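Local structure of Glyoxalase/bleomycin resisance protein/dioxygenase (Streptomyces sp. CB03234, 5UJP) at residues A[16-21]-A[84-89]. The protein binds calcium and riboflavin and may, like some members of its glyoxalase/bleomycin resistance/dioxygenase superfamily, have dioxygenase activity. Residues are numbered along the deposited sequence; the frame is centred on the assembly and turned at random.
Sequences KDFYVE and RGVAVD
Phe18 and Val86 meet between the two beta-alpha-beta-beta-beta modules of this vicinal oxygen chelate fold. Helix 12-23 belongs to the first module; residues 84-89 lead from the end of helix 74-83 into strand 88-94 of the second. The Phe18 side chain, with CG anti to its backbone nitrogen (chi1 -179°), reaches out from the helix, while Val86 points its CB at the helix from the opposite direction. CE1 of the Phe18 ring lies 3.8 Å from CG2 of Val86, an oblique apolar approach. Both side chains also rest on Phe102 of strand 97-103, which makes this small buried patch a joint between the modules. Across the Phe18 ring from CE1, near CD2, Tyr19 CD2 abuts the ring's edge within its plane, and Phe18 CD2 in turn stands 3.8 Å above the tyrosine plane, displaced to the border of that ring.

Val86 is placed by the Schellman motif that ends helix 74-83: Gly85, at positive phi (82°), is its C-prime residue, and the Val86 N hydrogen-bonds back to Leu81 O. Arg84, just before that glycine, sends an extended chain toward the C-terminal part of helix 12-23. There NH1 makes a weak hydrogen bond to Thr22 O. The carboxylate of Glu21 stays apart, OE1 6.9 Å from Arg84 NH1. The backbone O of Glu21 lies 2.9 Å from Arg84 NH1, approaching the guanidinium edge-on and close to its plane.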
ATOM      1  N   LYS A  16       2.907   7.435  15.864  1.00 21.57           N
ATOM      2  CA  LYS A  16       3.886   8.460  15.496  1.00 22.32           C
ATOM      3  C   LYS A  16       5.240   8.222  16.161  1.00 24.01           C
ATOM      4  O   LYS A  16       6.297   8.316  15.507  1.00 23.21           O
ATOM      5  CB  LYS A  16       3.369   9.838  15.873  1.00 22.34           C
ATOM      6  CG  LYS A  16       4.281  10.972  15.511  1.00 22.77           C
ATOM      7  CD  LYS A  16       3.631  12.315  15.850  1.00 24.84           C
ATOM      8  CE  LYS A  16       4.468  13.510  15.395  1.00 25.74           C
ATOM      9  NZ  LYS A  16       3.890  14.831  15.887  1.00 27.42           N
ATOM     10  N   ASP A  17       5.238   7.947  17.471  1.00 24.94           N
ATOM     11  CA  ASP A  17       6.488   7.618  18.164  1.00 25.55           C
ATOM     12  C   ASP A  17       7.217   6.497  17.441  1.00 24.18           C
ATOM     13  O   ASP A  17       8.428   6.560  17.220  1.00 25.40           O
ATOM     14  CB  ASP A  17       6.197   7.134  19.583  1.00 28.91           C
ATOM     15  CG  ASP A  17       5.683   8.228  20.515  1.00 32.86           C
ATOM     16  OD1 ASP A  17       5.855   9.439  20.257  1.00 36.23           O
ATOM     17  OD2 ASP A  17       5.078   7.836  21.527  1.00 34.06           O
ATOM     18  N   PHE A  18       6.492   5.429  17.095  1.00 21.55           N
ATOM     19  CA  PHE A  18       7.132   4.267  16.478  1.00 21.75           C
ATOM     20  C   PHE A  18       7.688   4.593  15.097  1.00 20.84           C
ATOM     21  O   PHE A  18       8.875   4.351  14.822  1.00 21.83           O
ATOM     22  CB  PHE A  18       6.154   3.100  16.399  1.00 21.00           C
ATOM     23  CG  PHE A  18       6.770   1.852  15.800  1.00 21.62           C
ATOM     24  CD1 PHE A  18       7.591   1.048  16.575  1.00 22.73           C
ATOM     25  CD2 PHE A  18       6.541   1.502  14.468  1.00 21.55           C
ATOM     26  CE1 PHE A  18       8.178  -0.082  16.013  1.00 23.64           C
ATOM     27  CE2 PHE A  18       7.113   0.372  13.919  1.00 21.31           C
ATOM     28  CZ  PHE A  18       7.924  -0.427  14.702  1.00 23.04           C
ATOM     29  N   TYR A  19       6.847   5.123  14.194  1.00 19.66           N
ATOM     30  CA  TYR A  19       7.293   5.270  12.805  1.00 20.76           C
ATOM     31  C   TYR A  19       8.303   6.397  12.659  1.00 20.54           C
ATOM     32  O   TYR A  19       9.251   6.273  11.886  1.00 20.77           O
ATOM     33  CB  TYR A  19       6.118   5.488  11.837  1.00 21.03           C
ATOM     34  CG  TYR A  19       5.368   4.201  11.594  1.00 18.82           C
ATOM     35  CD1 TYR A  19       5.739   3.335  10.548  1.00 20.15           C
ATOM     36  CD2 TYR A  19       4.288   3.849  12.391  1.00 19.74           C
ATOM     37  CE1 TYR A  19       5.092   2.169  10.331  1.00 19.72           C
ATOM     38  CE2 TYR A  19       3.597   2.641  12.168  1.00 18.21           C
ATOM     39  CZ  TYR A  19       4.005   1.809  11.137  1.00 18.88           C
ATOM     40  OH  TYR A  19       3.337   0.595  10.899  1.00 19.86           O
ATOM     41  N   VAL A  20       8.084   7.512  13.336  1.00 20.64           N
ATOM     42  CA  VAL A  20       8.979   8.646  13.164  1.00 21.44           C
ATOM     43  C   VAL A  20      10.226   8.486  14.022  1.00 25.42           C
ATOM     44  O   VAL A  20      11.367   8.595  13.536  1.00 26.01           O
ATOM     45  CB  VAL A  20       8.237   9.964  13.464  1.00 22.91           C
ATOM     46  CG1 VAL A  20       9.193  11.166  13.300  1.00 26.72           C
ATOM     47  CG2 VAL A  20       7.000  10.116  12.575  1.00 24.34           C
ATOM     48  N   GLU A  21      10.041   8.269  15.328  1.00 25.53           N
ATOM     49  CA  GLU A  21      11.205   8.304  16.213  1.00 26.08           C
ATOM     50  C   GLU A  21      11.959   6.975  16.226  1.00 25.81           C
ATOM     51  O   GLU A  21      13.183   6.954  16.103  1.00 27.87           O
ATOM     52  CB  GLU A  21      10.775   8.736  17.619  1.00 29.20           C
ATOM     53  CG  GLU A  21      10.005  10.049  17.687  1.00 33.83           C
ATOM     54  CD  GLU A  21      10.868  11.251  17.403  1.00 38.26           C
ATOM     55  OE1 GLU A  21      11.950  11.353  18.019  1.00 40.35           O
ATOM     56  OE2 GLU A  21      10.457  12.106  16.588  1.00 41.28           O
ATOM     57  N   ARG A  84      16.845  -1.095  18.764  1.00 39.51           N
ATOM     58  CA  ARG A  84      15.838  -0.231  19.358  1.00 39.81           C
ATOM     59  C   ARG A  84      14.649  -1.001  19.905  1.00 42.36           C
ATOM     60  O   ARG A  84      13.587  -0.401  20.149  1.00 44.01           O
ATOM     61  CB  ARG A  84      15.417   0.848  18.365  1.00 40.89           C
ATOM     62  CG  ARG A  84      16.500   1.863  18.115  1.00 42.71           C
ATOM     63  CD  ARG A  84      16.150   2.768  16.961  1.00 45.77           C
ATOM     64  NE  ARG A  84      17.141   3.826  16.836  1.00 49.80           N
ATOM     65  CZ  ARG A  84      16.865   5.125  16.877  1.00 51.72           C
ATOM     66  NH1 ARG A  84      15.609   5.542  16.996  1.00 51.65           N
ATOM     67  NH2 ARG A  84      17.848   6.014  16.778  1.00 52.78           N
ATOM     68  N   GLY A  85      14.783  -2.315  20.050  1.00 43.18           N
ATOM     69  CA  GLY A  85      13.725  -3.121  20.627  1.00 44.69           C
ATOM     70  C   GLY A  85      12.616  -3.519  19.686  1.00 43.58           C
ATOM     71  O   GLY A  85      11.493  -3.792  20.136  1.00 47.07           O
ATOM     72  N   VAL A  86      12.880  -3.564  18.384  1.00 38.23           N
ATOM     73  CA  VAL A  86      11.852  -3.928  17.431  1.00 35.75           C
ATOM     74  C   VAL A  86      12.047  -5.372  17.004  1.00 38.89           C
ATOM     75  O   VAL A  86      13.167  -5.798  16.737  1.00 39.48           O
ATOM     76  CB  VAL A  86      11.899  -2.979  16.223  1.00 33.19           C
ATOM     77  CG1 VAL A  86      10.862  -3.407  15.156  1.00 32.69           C
ATOM     78  CG2 VAL A  86      11.667  -1.552  16.680  1.00 31.44           C
ATOM     79  N   ALA A  87      10.943  -6.112  16.884  1.00 41.02           N
ATOM     80  CA  ALA A  87      11.003  -7.490  16.411  1.00 40.62           C
ATOM     81  C   ALA A  87      11.259  -7.513  14.907  1.00 38.62           C
ATOM     82  O   ALA A  87      10.505  -6.904  14.143  1.00 41.29           O
ATOM     83  CB  ALA A  87       9.686  -8.204  16.708  1.00 41.08           C
ATOM     84  N   VAL A  88      12.290  -8.257  14.485  1.00 36.79           N
ATOM     85  CA  VAL A  88      12.675  -8.349  13.075  1.00 31.91           C
ATOM     86  C   VAL A  88      12.799  -9.804  12.632  1.00 30.38           C
ATOM     87  O   VAL A  88      13.443 -10.619  13.304  1.00 34.34           O
ATOM     88  CB  VAL A  88      13.979  -7.603  12.757  1.00 30.44           C
ATOM     89  CG1 VAL A  88      14.395  -7.872  11.338  1.00 32.53           C
ATOM     90  CG2 VAL A  88      13.853  -6.114  13.028  1.00 33.17           C
ATOM     91  N   ASP A  89      12.226 -10.115  11.470  1.00 29.03           N
ATOM     92  CA  ASP A  89      12.364 -11.412  10.814  1.00 29.46           C
ATOM     93  C   ASP A  89      13.231 -11.199   9.583  1.00 26.23           C
ATOM     94  O   ASP A  89      12.855 -10.464   8.659  1.00 27.05           O
ATOM     95  CB  ASP A  89      10.989 -11.947  10.422  1.00 35.26           C
ATOM     96  CG  ASP A  89      11.032 -13.360   9.836  1.00 42.39           C
ATOM     97  OD1 ASP A  89      12.104 -13.974   9.786  1.00 44.93           O
ATOM     98  OD2 ASP A  89       9.949 -13.870   9.448  1.00 47.15           O
TER